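Local coordinates for probable adenylyl-sulfate kinase (Aeropyrum pernix, PDB 2YVU), which catalyses the ATP-dependent phosphorylation of adenosine 5'-phosphosulfate to 3'-phosphoadenylyl sulfate, the activated form of sulfate, at residues Val16-Leu21 against Ile87-Phe92; Pro113-Tyr118 against Asn158-Leu163. One frame throughout, in Å; residues are numbered along the deposited sequence.

How the contacts relate
Both contacts join neighbouring strands of one parallel sheet, ordered 44-48, 87-91, 14-19, 114-120, 161-164, so contact 1 is central and contact 2 reaches the outermost strand on one side within the chain. Their centres are 9 Å apart, and strands 14-19 and 114-120 connect them directly: Trp17 N lies 2.9 Å from Leu115 O, a probable hydrogen bond, and Trp17 CB packs 3.3 Å from Phe114 CZ. Contact 1 is the one nearer the chemistry. It runs into Gly20 and Leu21 of the ATP site inferred by similarity, and the Trp17 side chain is about 3 Å from that of Ser94, the phosphoserine position inferred in the same way.

Contact 1. Residues Val16-Leu21 against Ile87-Phe92; sequences VWLTGL and IVICSF
Trp17 and Cys90 pair in the middle of the parallel sheet of a P-loop kinase, where strand 14-19 runs into the Walker A loop and strand 87-91 lies beside it. Three backbone bonds fix the alignment: Val16 N to Val88 O, Cys90 N to Val16 O at 2.6 Å, and Leu18 N to Cys90 O. The tight part is on the Trp17-Cys90 face, where Trp17 also packs on helices 64-82 and 97-109. There Cys90 CB comes to 3.4 Å from Trp17 CE3. Its SG, anti to the Cys90 carbonyl carbon (chi1 -61°), is 3.7 Å from both CE3 and CZ3 of the indole. This is an oblique sulfur-aromatic contact, with SG 56° off the ring normal. Farther along, Phe92 CD1 meets Trp17 CH2 at 3.8 Å. These two rings are nearly parallel, at 22°, yet slid so far that they barely overlap. The indole NE1 is hydrogen-bonded to Ser94 OG, so the same ring that packs on Cys90 also holds the inferred phosphoserine side chain. An alanine at Trp17 would probably open a gap beside Cys90 SG and Phe92 CD1 and deprive Ser94 OG of its indole partner.

Between side chains the other face is looser: Leu18 CD1 and Ile89 CG2 come no nearer than 4.3 Å, and both side chains also pack on Ala30 of helix 26-39, the helix that follows the Walker A loop. At the loop end the strands part: Leu18 O to Phe92 N has widened to 3.8 Å, and water takes over the linkage. One water accepts from Gly20 N and donates to Phe92 O, the latter at 3.2 Å.

Contact 2. Residues Pro113-Tyr118 against Asn158-Leu163; sequences PFLEIY and NPQLVL
Tyr118, Gln160 and Ile117 supply about half of the surface buried between 113-118 and 158-163, where strand 114-120 meets strand 161-164, the outermost parallel strand of this P-loop fold on that side within the chain. Tyr118 is gripped through its backbone. Its N donates to Leu161 O at 2.9 Å, and its O accepts from Leu163 N at 2.7 Å with an N-H...O angle of 173°. Tyr118 CB lies 4.1 Å from Pro159 CB, and the ring then leads away from 158-163, with only a loose, oblique approach of its CD2 to Val162 CG1.

Gln160 precedes the strand, and its backbone is not yet extended. Its N still donates to Glu116 O in the carbonyl plane, although the bond is bent to 145°. The Gln160 side chain crosses that of Leu115 at about a right angle, and its CG, beside the backbone N, touches Leu115 CD2 at 3.8 Å. Through its O, the Glu116 backbone is tied to the incoming loop, whereas its carboxylate is occupied elsewhere: OE2 forms a salt bridge with Arg100 and OE1 with Arg104, both of helix 97-109.

Ile117 works on the face covered by helix 170-184, with Leu161 and Leu163 as neighbours. Ile117 and Leu161 lie side by side and point the same way, with Ile117 CD1 3.7 Å from Leu161 CB. The other branch reaches the next residue on this face: Ile117 CG2, anti to its backbone N, meets Leu163 CD1 at 3.8 Å.

Contact 1. Residues Val16-Leu21 against Ile87-Phe92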
loop_
_atom_site.group_PDB
_atom_site.type_symbol
_atom_site.label_atom_id
_atom_site.label_comp_id
_atom_site.label_asym_id
_atom_site.label_seq_id
_atom_site.Cartn_x
_atom_site.Cartn_y
_atom_site.Cartn_z
ATOM N N VAL A 16 5.575 8.104 10.697
ATOM C CA VAL A 16 6.690 8.030 11.613
ATOM C C VAL A 16 7.600 6.982 10.981
ATOM O O VAL A 16 7.217 5.810 10.855
ATOM C CB VAL A 16 6.244 7.560 13.017
ATOM C CG1 VAL A 16 7.451 7.481 13.928
ATOM C CG2 VAL A 16 5.185 8.479 13.558
ATOM N N TRP A 17 8.789 7.411 10.572
ATOM C CA TRP A 17 9.753 6.541 9.908
ATOM C C TRP A 17 10.930 6.144 10.790
ATOM O O TRP A 17 11.859 6.946 11.006
ATOM C CB TRP A 17 10.261 7.231 8.643
ATOM C CG TRP A 17 11.037 6.327 7.732
ATOM C CD1 TRP A 17 12.379 6.041 7.796
ATOM C CD2 TRP A 17 10.500 5.503 6.694
ATOM N NE1 TRP A 17 12.706 5.080 6.860
ATOM C CE2 TRP A 17 11.570 4.725 6.179
ATOM C CE3 TRP A 17 9.215 5.338 6.148
ATOM C CZ2 TRP A 17 11.390 3.792 5.162
ATOM C CZ3 TRP A 17 9.043 4.414 5.138
ATOM C CH2 TRP A 17 10.125 3.648 4.653
ATOM N N LEU A 18 10.921 4.911 11.309
ATOM C CA LEU A 18 12.033 4.523 12.165
ATOM C C LEU A 18 13.192 4.017 11.313
ATOM O O LEU A 18 13.027 3.107 10.500
ATOM C CB LEU A 18 11.595 3.444 13.149
ATOM C CG LEU A 18 10.326 3.742 13.967
ATOM C CD1 LEU A 18 9.806 2.450 14.574
ATOM C CD2 LEU A 18 10.613 4.754 15.048
ATOM N N THR A 19 14.369 4.601 11.489
ATOM C CA THR A 19 15.516 4.147 10.725
ATOM C C THR A 19 16.637 3.777 11.700
ATOM O O THR A 19 16.871 4.463 12.707
ATOM C CB THR A 19 16.001 5.233 9.712
ATOM O OG1 THR A 19 17.186 4.783 9.050
ATOM C CG2 THR A 19 16.302 6.540 10.424
ATOM N N GLY A 20 17.311 2.672 11.401
ATOM C CA GLY A 20 18.378 2.203 12.247
ATOM C C GLY A 20 18.830 0.831 11.785
ATOM O O GLY A 20 18.224 0.247 10.892
ATOM N N LEU A 21 19.892 0.325 12.396
ATOM C CA LEU A 21 20.446 -0.968 12.036
ATOM C C LEU A 21 19.544 -2.117 12.427
ATOM O O LEU A 21 18.759 -2.011 13.372
ATOM C CB LEU A 21 21.813 -1.167 12.723
ATOM C CG LEU A 21 23.013 -0.327 12.268
ATOM C CD1 LEU A 21 24.184 -0.544 13.228
ATOM C CD2 LEU A 21 23.401 -0.700 10.848
ATOM N N ILE A 87 -2.270 7.171 11.272
ATOM C CA ILE A 87 -0.930 7.399 11.792
ATOM C C ILE A 87 -0.146 6.186 11.301
ATOM O O ILE A 87 -0.416 5.057 11.718
ATOM C CB ILE A 87 -0.927 7.441 13.340
ATOM C CG1 ILE A 87 -1.675 8.700 13.829
ATOM C CG2 ILE A 87 0.528 7.431 13.856
ATOM C CD1 ILE A 87 -1.819 8.798 15.359
ATOM N N VAL A 88 0.809 6.411 10.403
ATOM C CA VAL A 88 1.567 5.300 9.839
ATOM C C VAL A 88 2.934 5.190 10.453
ATOM O O VAL A 88 3.759 6.086 10.292
ATOM C CB VAL A 88 1.745 5.471 8.343
ATOM C CG1 VAL A 88 2.294 4.145 7.710
ATOM C CG2 VAL A 88 0.413 5.884 7.732
ATOM N N ILE A 89 3.167 4.106 11.178
ATOM C CA ILE A 89 4.470 3.907 11.808
ATOM C C ILE A 89 5.261 2.919 10.956
ATOM O O ILE A 89 4.847 1.765 10.754
ATOM C CB ILE A 89 4.297 3.404 13.255
ATOM C CG1 ILE A 89 3.466 4.430 14.050
ATOM C CG2 ILE A 89 5.660 3.225 13.928
ATOM C CD1 ILE A 89 2.837 3.853 15.327
ATOM N N CYS A 90 6.394 3.379 10.432
ATOM C CA CYS A 90 7.210 2.540 9.561
ATOM C C CYS A 90 8.544 2.099 10.149
ATOM O O CYS A 90 9.265 2.897 10.741
ATOM C CB CYS A 90 7.488 3.269 8.242
ATOM S SG CYS A 90 6.064 3.675 7.279
ATOM N N SER A 91 8.872 0.827 9.951
ATOM C CA SER A 91 10.128 0.269 10.434
ATOM C C SER A 91 10.742 -0.542 9.312
ATOM O O SER A 91 10.363 -1.699 9.075
ATOM C CB SER A 91 9.910 -0.653 11.629
ATOM O OG SER A 91 11.164 -1.193 11.997
ATOM N N PHE A 92 11.691 0.057 8.611
ATOM C CA PHE A 92 12.299 -0.634 7.495
ATOM C C PHE A 92 13.808 -0.565 7.459
ATOM O O PHE A 92 14.424 0.207 8.185
ATOM C CB PHE A 92 11.762 -0.069 6.179
ATOM C CG PHE A 92 10.352 -0.447 5.901
ATOM C CD1 PHE A 92 9.309 0.375 6.305
ATOM C CD2 PHE A 92 10.061 -1.660 5.279
ATOM C CE1 PHE A 92 7.982 -0.001 6.094
ATOM C CE2 PHE A 92 8.734 -2.049 5.063
ATOM C CZ PHE A 92 7.691 -1.216 5.469
HETATM O O HOH W 1 17.163 1.954 8.234
#

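Contact 2. Residues Pro113-Tyr118 against Asn158-Leu163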
loop_
_atom_site.group_PDB
_atom_site.type_symbol
_atom_site.label_atom_id
_atom_site.label_comp_id
_atom_site.label_asym_id
_atom_site.label_seq_id
_atom_site.Cartn_x
_atom_site.Cartn_y
_atom_site.Cartn_z
ATOM N N PRO A 113 3.149 15.323 7.493
ATOM C CA PRO A 113 4.328 15.414 8.352
ATOM C C PRO A 113 5.101 14.095 8.283
ATOM O O PRO A 113 4.498 13.024 8.351
ATOM C CB PRO A 113 3.731 15.642 9.733
ATOM C CG PRO A 113 2.489 16.403 9.420
ATOM C CD PRO A 113 1.931 15.657 8.244
ATOM N N PHE A 114 6.420 14.174 8.135
ATOM C CA PHE A 114 7.245 12.974 8.060
ATOM C C PHE A 114 8.293 13.057 9.159
ATOM O O PHE A 114 9.220 13.865 9.084
ATOM C CB PHE A 114 7.901 12.873 6.676
ATOM C CG PHE A 114 8.735 11.623 6.477
ATOM C CD1 PHE A 114 10.105 11.625 6.750
ATOM C CD2 PHE A 114 8.155 10.456 5.986
ATOM C CE1 PHE A 114 10.883 10.487 6.526
ATOM C CE2 PHE A 114 8.922 9.303 5.758
ATOM C CZ PHE A 114 10.288 9.316 6.026
ATOM N N LEU A 115 8.143 12.220 10.180
ATOM C CA LEU A 115 9.075 12.227 11.304
ATOM C C LEU A 115 10.129 11.134 11.199
ATOM O O LEU A 115 9.842 9.955 11.411
ATOM C CB LEU A 115 8.314 12.061 12.628
ATOM C CG LEU A 115 7.182 13.062 12.847
ATOM C CD1 LEU A 115 6.395 12.733 14.110
ATOM C CD2 LEU A 115 7.780 14.440 12.919
ATOM N N GLU A 116 11.351 11.530 10.878
ATOM C CA GLU A 116 12.449 10.585 10.756
ATOM C C GLU A 116 13.053 10.378 12.145
ATOM O O GLU A 116 13.666 11.280 12.727
ATOM C CB GLU A 116 13.481 11.125 9.776
ATOM C CG GLU A 116 14.660 10.212 9.517
ATOM C CD GLU A 116 15.427 10.635 8.270
ATOM O OE1 GLU A 116 15.303 11.802 7.864
ATOM O OE2 GLU A 116 16.152 9.808 7.693
ATOM N N ILE A 117 12.849 9.181 12.672
ATOM C CA ILE A 117 13.307 8.814 14.006
ATOM C C ILE A 117 14.528 7.910 13.947
ATOM O O ILE A 117 14.461 6.768 13.460
ATOM C CB ILE A 117 12.192 8.054 14.756
ATOM C CG1 ILE A 117 10.879 8.836 14.632
ATOM C CG2 ILE A 117 12.642 7.723 16.199
ATOM C CD1 ILE A 117 10.907 10.271 15.223
ATOM N N TYR A 118 15.643 8.403 14.467
ATOM C CA TYR A 118 16.859 7.606 14.463
ATOM C C TYR A 118 16.969 6.740 15.715
ATOM O O TYR A 118 17.150 7.246 16.827
ATOM C CB TYR A 118 18.088 8.522 14.317
ATOM C CG TYR A 118 19.433 7.805 14.338
ATOM C CD1 TYR A 118 19.582 6.523 13.809
ATOM C CD2 TYR A 118 20.566 8.438 14.833
ATOM C CE1 TYR A 118 20.841 5.883 13.772
ATOM C CE2 TYR A 118 21.825 7.812 14.798
ATOM C CZ TYR A 118 21.951 6.537 14.268
ATOM O OH TYR A 118 23.191 5.916 14.256
ATOM N N ASN A 158 19.639 15.259 9.968
ATOM C CA ASN A 158 18.784 15.982 10.890
ATOM C C ASN A 158 17.483 15.243 11.145
ATOM O O ASN A 158 16.462 15.538 10.535
ATOM C CB ASN A 158 18.491 17.378 10.342
ATOM C CG ASN A 158 18.833 18.460 11.332
ATOM O OD1 ASN A 158 18.038 18.791 12.217
ATOM N ND2 ASN A 158 20.041 18.999 11.211
ATOM N N PRO A 159 17.515 14.254 12.050
ATOM C CA PRO A 159 16.330 13.463 12.392
ATOM C C PRO A 159 15.382 14.269 13.266
ATOM O O PRO A 159 15.780 15.233 13.898
ATOM C CB PRO A 159 16.920 12.294 13.147
ATOM C CG PRO A 159 18.014 12.960 13.909
ATOM C CD PRO A 159 18.675 13.814 12.841
ATOM N N GLN A 160 14.122 13.887 13.311
ATOM C CA GLN A 160 13.224 14.637 14.160
ATOM C C GLN A 160 13.397 14.186 15.601
ATOM O O GLN A 160 12.932 14.850 16.534
ATOM C CB GLN A 160 11.785 14.474 13.689
ATOM C CG GLN A 160 11.418 15.378 12.521
ATOM C CD GLN A 160 12.339 15.243 11.303
ATOM O OE1 GLN A 160 13.126 16.138 11.010
ATOM N NE2 GLN A 160 12.226 14.137 10.585
ATOM N N LEU A 161 14.100 13.074 15.805
ATOM C CA LEU A 161 14.304 12.610 17.172
ATOM C C LEU A 161 15.315 11.474 17.152
ATOM O O LEU A 161 15.380 10.728 16.186
ATOM C CB LEU A 161 12.968 12.106 17.754
ATOM C CG LEU A 161 12.804 11.945 19.268
ATOM C CD1 LEU A 161 12.704 13.341 19.874
ATOM C CD2 LEU A 161 11.528 11.146 19.611
ATOM N N VAL A 162 16.076 11.336 18.227
ATOM C CA VAL A 162 17.073 10.273 18.348
ATOM C C VAL A 162 16.713 9.408 19.542
ATOM O O VAL A 162 16.497 9.918 20.639
ATOM C CB VAL A 162 18.490 10.831 18.593
ATOM C CG1 VAL A 162 19.478 9.678 18.810
ATOM C CG2 VAL A 162 18.914 11.695 17.414
ATOM N N LEU A 163 16.612 8.102 19.334
ATOM C CA LEU A 163 16.298 7.205 20.446
ATOM C C LEU A 163 17.553 6.370 20.706
ATOM O O LEU A 163 17.887 5.457 19.934
ATOM C CB LEU A 163 15.088 6.300 20.108
ATOM C CG LEU A 163 13.751 7.022 19.831
ATOM C CD1 LEU A 163 12.679 5.986 19.594
ATOM C CD2 LEU A 163 13.345 7.940 20.995
#